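Local coordinates for protein muconate lactonizing enzyme (Corynebacterium glutamicum, PDB 3I4K) that belongs to the enolase superfamily of enzymes, pairing an N-terminal capping domain with a TIM-barrel domain that holds a magnesium ion, at residues Ser40-Leu43 and Val47-Tyr50; Gln9-Arg14 and Tyr76-Leu81; Met114-Ala119 and Pro358-Asp363; Ile82-Ala85 and Gly91-Ala94. All blocks are in the same frame, centred on the assembly; numbering follows the deposited sequence.

Interaction 1. Residues Ser40-Leu43 and Val47-Tyr50; sequences SVHL and VIGY
I48 and H42 form a non-hydrogen-bonded pair of the antiparallel beta hairpin made by strands 30-43 and 48-53, and their side chains share one face of the sheet with S40 and Y50. Followed outward from CB, the isoleucine forks against the imidazole: CG1 reaches 3.4 Å from H42 ND1, while the other branch, CG2, sits 3.5 Å from H42 CE1. Because the longer branch runs on fully extended (chi2 179°), CD1 ends in the ring plane at the imidazole edge, 3.5 Å from H42 ND1. Three carbons thus cover the ND1-CE1 side of the ring. Further along the same face, S40 CB packs 3.4 Å from Y50 CE1.

The backbones are joined reciprocally by V41 and G49, with V41 N 2.8 Å from G49 O. Nearer the turn, L43 N donates to V47 O at 2.9 Å in an almost straight bond (173° at the hydrogen). Beside it, L43 CD1 and V47 CG1 are pressed together at 3.2 Å, their side chains pointing the same way.

V41, L43 and V47 lie against helix 104-121, touching A113, A117 and S121, while strand 8-25 borders strand 30-43 and completes the three-stranded sheet.

Interaction 2. Residues Gln9-Arg14 and Tyr76-Leu81; sequences QKVESR and YLAPVL
Aliphatic groups alone carry the contact of V11 with A78 and L81; the flat groups lie on the other side of the strand, where R14 and E12 meet. One face of the E12 carboxylate receives both terminal nitrogens of R14, which converge end-on upon a single oxygen. R14 NH2 is 2.9 Å and R14 NH1 3.2 Å from E12 OE1, which lies about 15° out of the guanidinium plane, whereas both nitrogens stand well off the carboxylate plane. K10 NZ, 3.6 Å from E12 OE2, extends this into a three-residue salt-bridge network, and H42 adds a weak hydrogen bond to OE1. This positive charge would favour an ionised E12.

On the helix-facing side, chi1 of V11 (-75°) sets CG1 anti to the carbonyl carbon and CG2 between it and the backbone N, splaying the methyls toward L81 and A78. CG1 meets L81 CD2 at 3.8 Å, the two side chains roughly perpendicular. CG2 is directed at the A78 methyl, though the modelled separation there is too short to be reliable. The helix is kinked at P79 and V80, and L81 N bonds back to A78 O at 2.8 Å.

Strand 8-25, which carries a classic beta bulge at Q9 and K10 opposite H42, packs through V11 against the last part of helix 66-81. S13 OG bonds D74 and S13 O accepts from K70 NZ, while L81 reaches V110 and M114 of helix 104-121 and I92 of helix 89-99.

Interaction 3. Residues Met114-Ala119 and Pro358-Asp363; sequences MHDAWA and PGLGVD
The contact of D116 with L360 and G359 is a buried tether between a helix side chain and the backbone of a tight turn, joining helix 104-121 to the loop that follows strand 351-353. D116 OD1 accepts the amide of L360 N at 3.0 Å. The bond is bent, with 136° at the hydrogen, and arrives on the anti side of the carboxylate, 33° out of its plane. With CG anti to the backbone N (chi1 -165°), the carboxylate reaches across to the loop.

P358 to G361 form a type II' beta turn. G359 takes the positive phi of that turn and, lacking a side chain, lets D116 OD1 come within 3.1 Å of its CA. One helical turn on, the methyl of A119 packs against the same glycine, CB to CA 4.0 Å. In enolase-superfamily proteins the C-terminal part of the chain returns to the N-terminal capping domain, and this contact, between residues about 240 apart, is consistent with that. L360 also packs on A312 and A313 of helix 308-320.

Both D116 oxygens have further partners: R120 NE forms a salt bridge with OD1, and Y50 N donates to OD2, tying the hairpin strand 48-53 to the same carboxylate.

Interaction 4. Residues Ile82-Ala85 and Gly91-Ala94; sequences IGRA and GIMA
Packing of R84 on I92 makes up most of this contact: an aliphatic carbon lies over the flat face of the guanidinium. I92 CG1 stands over the centre of that face, 3.5 Å from R84 CZ, with R84 NE and R84 NH2 each 3.7 Å from that same I92 CG1. The side chains run antiparallel alongside one another, the arginine toward helix 89-99 and the isoleucine back toward the loop. A bend at chi3 (67°) turns the guanidinium so that its flat side lies against the isoleucine. The far end of I92 finds the loop itself: CD1 is 4.1 Å from R84 CB and 3.7 Å from the carbonyl oxygen A85 O.

The polar interactions run to residues beyond the two segments. R84 NH1 forms a salt bridge with D95 and R84 NH2 another with E88, whose second oxygen accepts the amide of A85. Backbone bonds of G83 and R84 with I8 attach the loop to the start of strand 8-25.

The poorly hydrated flat face of the guanidinium is thus covered by I92, while NH1 and NH2 pair with acids. The two salt bridges probably fix the rotation of the guanidinium and keep its face against I92, and the two carboxylates would be expected to balance the R84 charge beside this apolar side chain.

In the fold
All four contacts lie on the same side of the chain's centre, around the three-stranded sheet and the helices of the N-terminal domain. Interactions 1 and 2 have centres about 10 Å apart and share that sheet, S40 and H42 bonding to E12 and K10; along the chain, interaction 1 falls between the two halves of interaction 2. Interaction 4 follows directly, its centre about 10 Å from interaction 2, where L81 meets I92. Interaction 3 closes last and brings in the late loop 358-363, its centre about 9 Å from interaction 1. M114 joins helix 104-121 to helices 66-81 and 89-99, while D116 of the same helix joins it to Y50 of strand 48-53 and to that loop.

Interaction 1. Residues Ser40-Leu43 and Val47-Tyr50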
loop_
_atom_site.group_PDB
_atom_site.type_symbol
_atom_site.label_atom_id
_atom_site.label_comp_id
_atom_site.label_asym_id
_atom_site.label_seq_id
_atom_site.Cartn_x
_atom_site.Cartn_y
_atom_site.Cartn_z
ATOM N N SER A 40 -8.673 18.008 14.896
ATOM C CA SER A 40 -7.592 17.702 15.820
ATOM C C SER A 40 -7.911 16.497 16.681
ATOM O O SER A 40 -9.047 16.322 17.132
ATOM C CB SER A 40 -7.303 18.901 16.727
ATOM O OG SER A 40 -8.436 19.228 17.511
ATOM N N VAL A 41 -6.897 15.667 16.895
ATOM C CA VAL A 41 -7.024 14.485 17.723
ATOM C C VAL A 41 -6.174 14.727 18.971
ATOM O O VAL A 41 -4.961 14.947 18.888
ATOM C CB VAL A 41 -6.553 13.219 16.967
ATOM C CG1 VAL A 41 -6.496 12.021 17.908
ATOM C CG2 VAL A 41 -7.530 12.919 15.837
ATOM N N HIS A 42 -6.840 14.706 20.123
ATOM C CA HIS A 42 -6.208 14.953 21.414
ATOM C C HIS A 42 -5.935 13.652 22.152
ATOM O O HIS A 42 -6.856 12.905 22.486
ATOM C CB HIS A 42 -7.121 15.850 22.249
ATOM C CG HIS A 42 -7.497 17.124 21.561
ATOM N ND1 HIS A 42 -6.673 18.230 21.536
ATOM C CD2 HIS A 42 -8.589 17.454 20.831
ATOM C CE1 HIS A 42 -7.241 19.185 20.821
ATOM N NE2 HIS A 42 -8.405 18.739 20.381
ATOM N N LEU A 43 -4.658 13.394 22.404
ATOM C CA LEU A 43 -4.242 12.178 23.083
ATOM C C LEU A 43 -3.997 12.367 24.579
ATOM O O LEU A 43 -3.558 13.429 25.025
ATOM C CB LEU A 43 -2.975 11.620 22.428
ATOM C CG LEU A 43 -3.042 11.218 20.951
ATOM C CD1 LEU A 43 -1.707 10.624 20.534
ATOM C CD2 LEU A 43 -4.158 10.208 20.737
ATOM N N VAL A 47 -0.526 15.251 23.676
ATOM C CA VAL A 47 -0.205 15.574 22.286
ATOM C C VAL A 47 -1.467 15.808 21.457
ATOM O O VAL A 47 -2.501 15.177 21.688
ATOM C CB VAL A 47 0.630 14.458 21.627
ATOM C CG1 VAL A 47 -0.078 13.139 21.767
ATOM C CG2 VAL A 47 0.855 14.771 20.152
ATOM N N ILE A 48 -1.374 16.728 20.500
ATOM C CA ILE A 48 -2.499 17.058 19.624
ATOM C C ILE A 48 -2.112 16.920 18.147
ATOM O O ILE A 48 -1.181 17.582 17.678
ATOM C CB ILE A 48 -2.982 18.508 19.871
ATOM C CG1 ILE A 48 -3.313 18.703 21.353
ATOM C CG2 ILE A 48 -4.218 18.803 19.033
ATOM C CD1 ILE A 48 -3.783 20.109 21.693
ATOM N N GLY A 49 -2.827 16.057 17.422
ATOM C CA GLY A 49 -2.557 15.853 16.005
ATOM C C GLY A 49 -3.566 16.588 15.140
ATOM O O GLY A 49 -4.747 16.645 15.477
ATOM N N TYR A 50 -3.115 17.143 14.017
ATOM C CA TYR A 50 -4.003 17.899 13.138
ATOM C C TYR A 50 -4.169 17.340 11.729
ATOM O O TYR A 50 -3.223 16.818 11.132
ATOM C CB TYR A 50 -3.520 19.346 13.045
ATOM C CG TYR A 50 -3.585 20.083 14.358
ATOM C CD1 TYR A 50 -4.806 20.506 14.881
ATOM C CD2 TYR A 50 -2.429 20.330 15.097
ATOM C CE1 TYR A 50 -4.877 21.155 16.106
ATOM C CE2 TYR A 50 -2.487 20.977 16.326
ATOM C CZ TYR A 50 -3.715 21.389 16.826
ATOM O OH TYR A 50 -3.783 22.039 18.038
#

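Interaction 2. Residues Gln9-Arg14 and Tyr76-Leu81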
loop_
_atom_site.group_PDB
_atom_site.type_symbol
_atom_site.label_atom_id
_atom_site.label_comp_id
_atom_site.label_asym_id
_atom_site.label_seq_id
_atom_site.Cartn_x
_atom_site.Cartn_y
_atom_site.Cartn_z
ATOM N N GLN A 9 -8.525 10.976 23.725
ATOM C CA GLN A 9 -9.504 11.510 24.664
ATOM C C GLN A 9 -10.565 12.343 23.971
ATOM O O GLN A 9 -11.746 12.269 24.310
ATOM C CB GLN A 9 -8.817 12.384 25.721
ATOM C CG GLN A 9 -7.622 11.740 26.407
ATOM C CD GLN A 9 -7.972 10.447 27.126
ATOM O OE1 GLN A 9 -8.750 10.443 28.085
ATOM N NE2 GLN A 9 -7.400 9.340 26.663
ATOM N N LYS A 10 -10.144 13.130 22.989
ATOM C CA LYS A 10 -11.077 14.005 22.303
ATOM C C LYS A 10 -10.654 14.339 20.873
ATOM O O LYS A 10 -9.472 14.291 20.531
ATOM C CB LYS A 10 -11.221 15.289 23.135
ATOM C CG LYS A 10 -12.105 16.380 22.551
ATOM C CD LYS A 10 -12.107 17.626 23.445
ATOM C CE LYS A 10 -10.701 18.193 23.634
ATOM N NZ LYS A 10 -10.677 19.424 24.482
ATOM N N VAL A 11 -11.639 14.667 20.043
ATOM C CA VAL A 11 -11.406 15.050 18.655
ATOM C C VAL A 11 -12.284 16.263 18.370
ATOM O O VAL A 11 -13.499 16.205 18.546
ATOM C CB VAL A 11 -11.794 13.922 17.676
ATOM C CG1 VAL A 11 -10.749 12.820 17.690
ATOM C CG2 VAL A 11 -13.127 13.356 18.071
ATOM N N GLU A 12 -11.669 17.362 17.943
ATOM C CA GLU A 12 -12.411 18.583 17.642
ATOM C C GLU A 12 -12.269 18.948 16.173
ATOM O O GLU A 12 -11.291 18.577 15.531
ATOM C CB GLU A 12 -11.891 19.756 18.481
ATOM C CG GLU A 12 -11.870 19.530 19.986
ATOM C CD GLU A 12 -11.410 20.768 20.747
ATOM O OE1 GLU A 12 -10.361 21.344 20.377
ATOM O OE2 GLU A 12 -12.099 21.161 21.716
ATOM N N SER A 13 -13.243 19.688 15.650
ATOM C CA SER A 13 -13.216 20.117 14.255
ATOM C C SER A 13 -13.571 21.596 14.155
ATOM O O SER A 13 -14.615 22.029 14.645
ATOM C CB SER A 13 -14.201 19.291 13.416
ATOM O OG SER A 13 -15.538 19.467 13.854
ATOM N N ARG A 14 -12.695 22.366 13.519
ATOM C CA ARG A 14 -12.916 23.795 13.361
ATOM C C ARG A 14 -12.959 24.187 11.893
ATOM O O ARG A 14 -12.089 23.797 11.112
ATOM C CB ARG A 14 -11.796 24.595 14.037
ATOM C CG ARG A 14 -11.679 24.416 15.541
ATOM C CD ARG A 14 -10.508 25.228 16.093
ATOM N NE ARG A 14 -10.463 25.190 17.553
ATOM C CZ ARG A 14 -10.207 24.100 18.271
ATOM N NH1 ARG A 14 -9.964 22.941 17.672
ATOM N NH2 ARG A 14 -10.202 24.166 19.597
ATOM N N TYR A 76 -20.483 11.347 13.428
ATOM C CA TYR A 76 -20.347 9.922 13.126
ATOM C C TYR A 76 -18.949 9.320 13.199
ATOM O O TYR A 76 -18.773 8.242 13.756
ATOM C CB TYR A 76 -20.937 9.627 11.742
ATOM C CG TYR A 76 -22.362 10.089 11.571
ATOM C CD1 TYR A 76 -22.651 11.397 11.189
ATOM C CD2 TYR A 76 -23.427 9.223 11.814
ATOM C CE1 TYR A 76 -23.970 11.830 11.055
ATOM C CE2 TYR A 76 -24.742 9.648 11.684
ATOM C CZ TYR A 76 -25.003 10.953 11.304
ATOM O OH TYR A 76 -26.307 11.375 11.190
ATOM N N LEU A 77 -17.960 10.002 12.635
ATOM C CA LEU A 77 -16.594 9.489 12.627
ATOM C C LEU A 77 -15.857 9.598 13.964
ATOM O O LEU A 77 -15.378 8.601 14.506
ATOM C CB LEU A 77 -15.777 10.204 11.546
ATOM C CG LEU A 77 -16.352 10.203 10.125
ATOM C CD1 LEU A 77 -15.385 10.912 9.199
ATOM C CD2 LEU A 77 -16.592 8.776 9.654
ATOM N N ALA A 78 -15.758 10.818 14.477
ATOM C CA ALA A 78 -15.060 11.084 15.732
ATOM C C ALA A 78 -15.400 10.121 16.868
ATOM O O ALA A 78 -14.513 9.521 17.474
ATOM C CB ALA A 78 -15.334 12.508 16.164
ATOM N N PRO A 79 -16.693 9.950 17.161
ATOM C CA PRO A 79 -17.099 9.049 18.241
ATOM C C PRO A 79 -16.544 7.636 18.160
ATOM O O PRO A 79 -16.627 6.880 19.130
ATOM C CB PRO A 79 -18.626 9.084 18.164
ATOM C CG PRO A 79 -18.887 9.373 16.719
ATOM C CD PRO A 79 -17.870 10.448 16.432
ATOM N N VAL A 80 -15.983 7.270 17.012
ATOM C CA VAL A 80 -15.434 5.929 16.863
ATOM C C VAL A 80 -14.034 5.874 17.462
ATOM O O VAL A 80 -13.636 4.861 18.035
ATOM C CB VAL A 80 -15.366 5.490 15.364
ATOM C CG1 VAL A 80 -14.786 4.079 15.262
ATOM C CG2 VAL A 80 -16.768 5.522 14.734
ATOM N N LEU A 81 -13.301 6.975 17.337
ATOM C CA LEU A 81 -11.934 7.057 17.844
ATOM C C LEU A 81 -11.802 7.109 19.366
ATOM O O LEU A 81 -10.909 6.485 19.945
ATOM C CB LEU A 81 -11.236 8.291 17.276
ATOM C CG LEU A 81 -10.902 8.386 15.791
ATOM C CD1 LEU A 81 -12.151 8.228 14.944
ATOM C CD2 LEU A 81 -10.250 9.725 15.547
#

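Interaction 3. Residues Met114-Ala119 and Pro358-Asp363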
loop_
_atom_site.group_PDB
_atom_site.type_symbol
_atom_site.label_atom_id
_atom_site.label_comp_id
_atom_site.label_asym_id
_atom_site.label_seq_id
_atom_site.Cartn_x
_atom_site.Cartn_y
_atom_site.Cartn_z
HETATM N N MSE A 114 -4.784 11.503 13.135
HETATM C CA MSE A 114 -4.283 10.359 13.881
HETATM C C MSE A 114 -2.808 10.090 13.604
HETATM O O MSE A 114 -2.051 9.737 14.510
HETATM C CB MSE A 114 -5.117 9.119 13.573
HETATM C CG MSE A 114 -6.483 9.165 14.220
HETATM SE SE MSE A 114 -7.299 7.431 14.336
HETATM C CE MSE A 114 -5.863 6.483 15.209
ATOM N N HIS A 115 -2.402 10.265 12.354
ATOM C CA HIS A 115 -1.015 10.054 11.977
ATOM C C HIS A 115 -0.143 11.091 12.672
ATOM O O HIS A 115 0.918 10.764 13.206
ATOM C CB HIS A 115 -0.848 10.169 10.460
ATOM C CG HIS A 115 -1.117 8.891 9.723
ATOM N ND1 HIS A 115 -0.141 7.943 9.497
ATOM C CD2 HIS A 115 -2.253 8.399 9.177
ATOM C CE1 HIS A 115 -0.666 6.922 8.843
ATOM N NE2 HIS A 115 -1.947 7.174 8.637
ATOM N N ASP A 116 -0.593 12.341 12.662
ATOM C CA ASP A 116 0.154 13.422 13.301
ATOM C C ASP A 116 0.321 13.130 14.800
ATOM O O ASP A 116 1.437 13.080 15.310
ATOM C CB ASP A 116 -0.581 14.755 13.074
ATOM C CG ASP A 116 0.282 15.977 13.384
ATOM O OD1 ASP A 116 1.512 15.941 13.148
ATOM O OD2 ASP A 116 -0.285 16.993 13.838
ATOM N N ALA A 117 -0.794 12.909 15.489
ATOM C CA ALA A 117 -0.777 12.623 16.920
ATOM C C ALA A 117 0.151 11.462 17.281
ATOM O O ALA A 117 0.834 11.498 18.307
ATOM C CB ALA A 117 -2.198 12.324 17.403
ATOM N N TRP A 118 0.177 10.440 16.434
ATOM C CA TRP A 118 1.012 9.262 16.665
ATOM C C TRP A 118 2.496 9.526 16.372
ATOM O O TRP A 118 3.369 9.163 17.164
ATOM C CB TRP A 118 0.495 8.101 15.807
ATOM C CG TRP A 118 0.925 6.732 16.257
ATOM C CD1 TRP A 118 1.471 6.390 17.462
ATOM C CD2 TRP A 118 0.781 5.510 15.523
ATOM N NE1 TRP A 118 1.672 5.032 17.526
ATOM C CE2 TRP A 118 1.256 4.467 16.349
ATOM C CE3 TRP A 118 0.292 5.195 14.247
ATOM C CZ2 TRP A 118 1.259 3.131 15.940
ATOM C CZ3 TRP A 118 0.294 3.868 13.841
ATOM C CH2 TRP A 118 0.774 2.852 14.686
ATOM N N ALA A 119 2.783 10.162 15.239
ATOM C CA ALA A 119 4.162 10.458 14.872
ATOM C C ALA A 119 4.826 11.401 15.885
ATOM O O ALA A 119 6.019 11.279 16.167
ATOM C CB ALA A 119 4.215 11.061 13.475
ATOM N N PRO A 358 9.094 16.523 13.846
ATOM C CA PRO A 358 8.040 15.598 14.270
ATOM C C PRO A 358 6.693 15.873 13.604
ATOM O O PRO A 358 6.473 16.955 13.052
ATOM C CB PRO A 358 7.994 15.812 15.781
ATOM C CG PRO A 358 8.332 17.265 15.909
ATOM C CD PRO A 358 9.499 17.397 14.959
ATOM N N GLY A 359 5.796 14.892 13.670
ATOM C CA GLY A 359 4.480 15.047 13.074
ATOM C C GLY A 359 4.572 15.463 11.619
ATOM O O GLY A 359 5.439 14.971 10.895
ATOM N N LEU A 360 3.696 16.368 11.186
ATOM C CA LEU A 360 3.725 16.825 9.800
ATOM C C LEU A 360 4.972 17.652 9.519
ATOM O O LEU A 360 5.291 17.931 8.364
ATOM C CB LEU A 360 2.484 17.661 9.462
ATOM C CG LEU A 360 1.125 16.996 9.222
ATOM C CD1 LEU A 360 1.316 15.649 8.545
ATOM C CD2 LEU A 360 0.402 16.821 10.526
ATOM N N GLY A 361 5.676 18.038 10.580
ATOM C CA GLY A 361 6.875 18.843 10.418
ATOM C C GLY A 361 6.521 20.315 10.489
ATOM O O GLY A 361 7.302 21.188 10.101
ATOM N N VAL A 362 5.322 20.593 10.982
ATOM C CA VAL A 362 4.867 21.965 11.101
ATOM C C VAL A 362 3.813 22.060 12.201
ATOM O O VAL A 362 2.931 21.206 12.305
ATOM C CB VAL A 362 4.313 22.467 9.752
ATOM C CG1 VAL A 362 2.878 22.011 9.554
ATOM C CG2 VAL A 362 4.452 23.960 9.677
ATOM N N ASP A 363 3.918 23.090 13.036
ATOM C CA ASP A 363 2.986 23.272 14.146
ATOM C C ASP A 363 1.965 24.356 13.852
ATOM O O ASP A 363 2.238 25.282 13.099
ATOM C CB ASP A 363 3.752 23.631 15.419
ATOM C CG ASP A 363 5.168 23.099 15.414
ATOM O OD1 ASP A 363 6.044 23.745 14.798
ATOM O OD2 ASP A 363 5.401 22.030 16.012
#

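Interaction 4. Residues Ile82-Ala85 and Gly91-Ala94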
loop_
_atom_site.group_PDB
_atom_site.type_symbol
_atom_site.label_atom_id
_atom_site.label_comp_id
_atom_site.label_asym_id
_atom_site.label_seq_id
_atom_site.Cartn_x
_atom_site.Cartn_y
_atom_site.Cartn_z
ATOM N N ILE A 82 -12.684 7.873 20.001
ATOM C CA ILE A 82 -12.662 8.071 21.446
ATOM C C ILE A 82 -12.532 6.809 22.288
ATOM O O ILE A 82 -13.291 5.853 22.130
ATOM C CB ILE A 82 -13.907 8.864 21.892
ATOM C CG1 ILE A 82 -13.900 10.230 21.206
ATOM C CG2 ILE A 82 -13.915 9.036 23.411
ATOM C CD1 ILE A 82 -15.140 11.040 21.441
ATOM N N GLY A 83 -11.551 6.820 23.184
ATOM C CA GLY A 83 -11.327 5.682 24.055
ATOM C C GLY A 83 -10.432 4.610 23.467
ATOM O O GLY A 83 -10.296 3.533 24.050
ATOM N N ARG A 84 -9.818 4.896 22.321
ATOM C CA ARG A 84 -8.934 3.930 21.668
ATOM C C ARG A 84 -7.545 4.508 21.461
ATOM O O ARG A 84 -7.389 5.722 21.353
ATOM C CB ARG A 84 -9.517 3.503 20.318
ATOM C CG ARG A 84 -10.864 2.816 20.433
ATOM C CD ARG A 84 -11.438 2.457 19.076
ATOM N NE ARG A 84 -10.658 1.424 18.399
ATOM C CZ ARG A 84 -10.999 0.890 17.230
ATOM N NH1 ARG A 84 -12.105 1.296 16.615
ATOM N NH2 ARG A 84 -10.239 -0.047 16.677
ATOM N N ALA A 85 -6.539 3.640 21.414
ATOM C CA ALA A 85 -5.162 4.083 21.211
ATOM C C ALA A 85 -4.981 4.525 19.761
ATOM O O ALA A 85 -5.508 3.896 18.846
ATOM C CB ALA A 85 -4.191 2.950 21.542
ATOM N N GLY A 91 -6.904 -0.097 12.278
ATOM C CA GLY A 91 -8.143 -0.727 12.706
ATOM C C GLY A 91 -9.293 0.258 12.833
ATOM O O GLY A 91 -10.445 -0.061 12.529
ATOM N N ILE A 92 -8.980 1.467 13.285
ATOM C CA ILE A 92 -9.994 2.495 13.450
ATOM C C ILE A 92 -10.515 2.911 12.079
ATOM O O ILE A 92 -11.727 3.013 11.878
ATOM C CB ILE A 92 -9.412 3.707 14.208
ATOM C CG1 ILE A 92 -9.049 3.278 15.638
ATOM C CG2 ILE A 92 -10.410 4.850 14.221
ATOM C CD1 ILE A 92 -8.322 4.327 16.432
HETATM N N MSE A 93 -9.604 3.130 11.129
HETATM C CA MSE A 93 -10.009 3.516 9.780
HETATM C C MSE A 93 -10.950 2.462 9.211
HETATM O O MSE A 93 -11.925 2.786 8.538
HETATM C CB MSE A 93 -8.785 3.682 8.871
HETATM C CG MSE A 93 -7.874 4.834 9.267
HETATM SE SE MSE A 93 -8.799 6.551 9.341
HETATM C CE MSE A 93 -9.436 6.480 11.172
ATOM N N ALA A 94 -10.664 1.199 9.498
ATOM C CA ALA A 94 -11.512 0.114 9.017
ATOM C C ALA A 94 -12.887 0.185 9.677
ATOM O O ALA A 94 -13.898 -0.085 9.035
ATOM C CB ALA A 94 -10.864 -1.232 9.302
#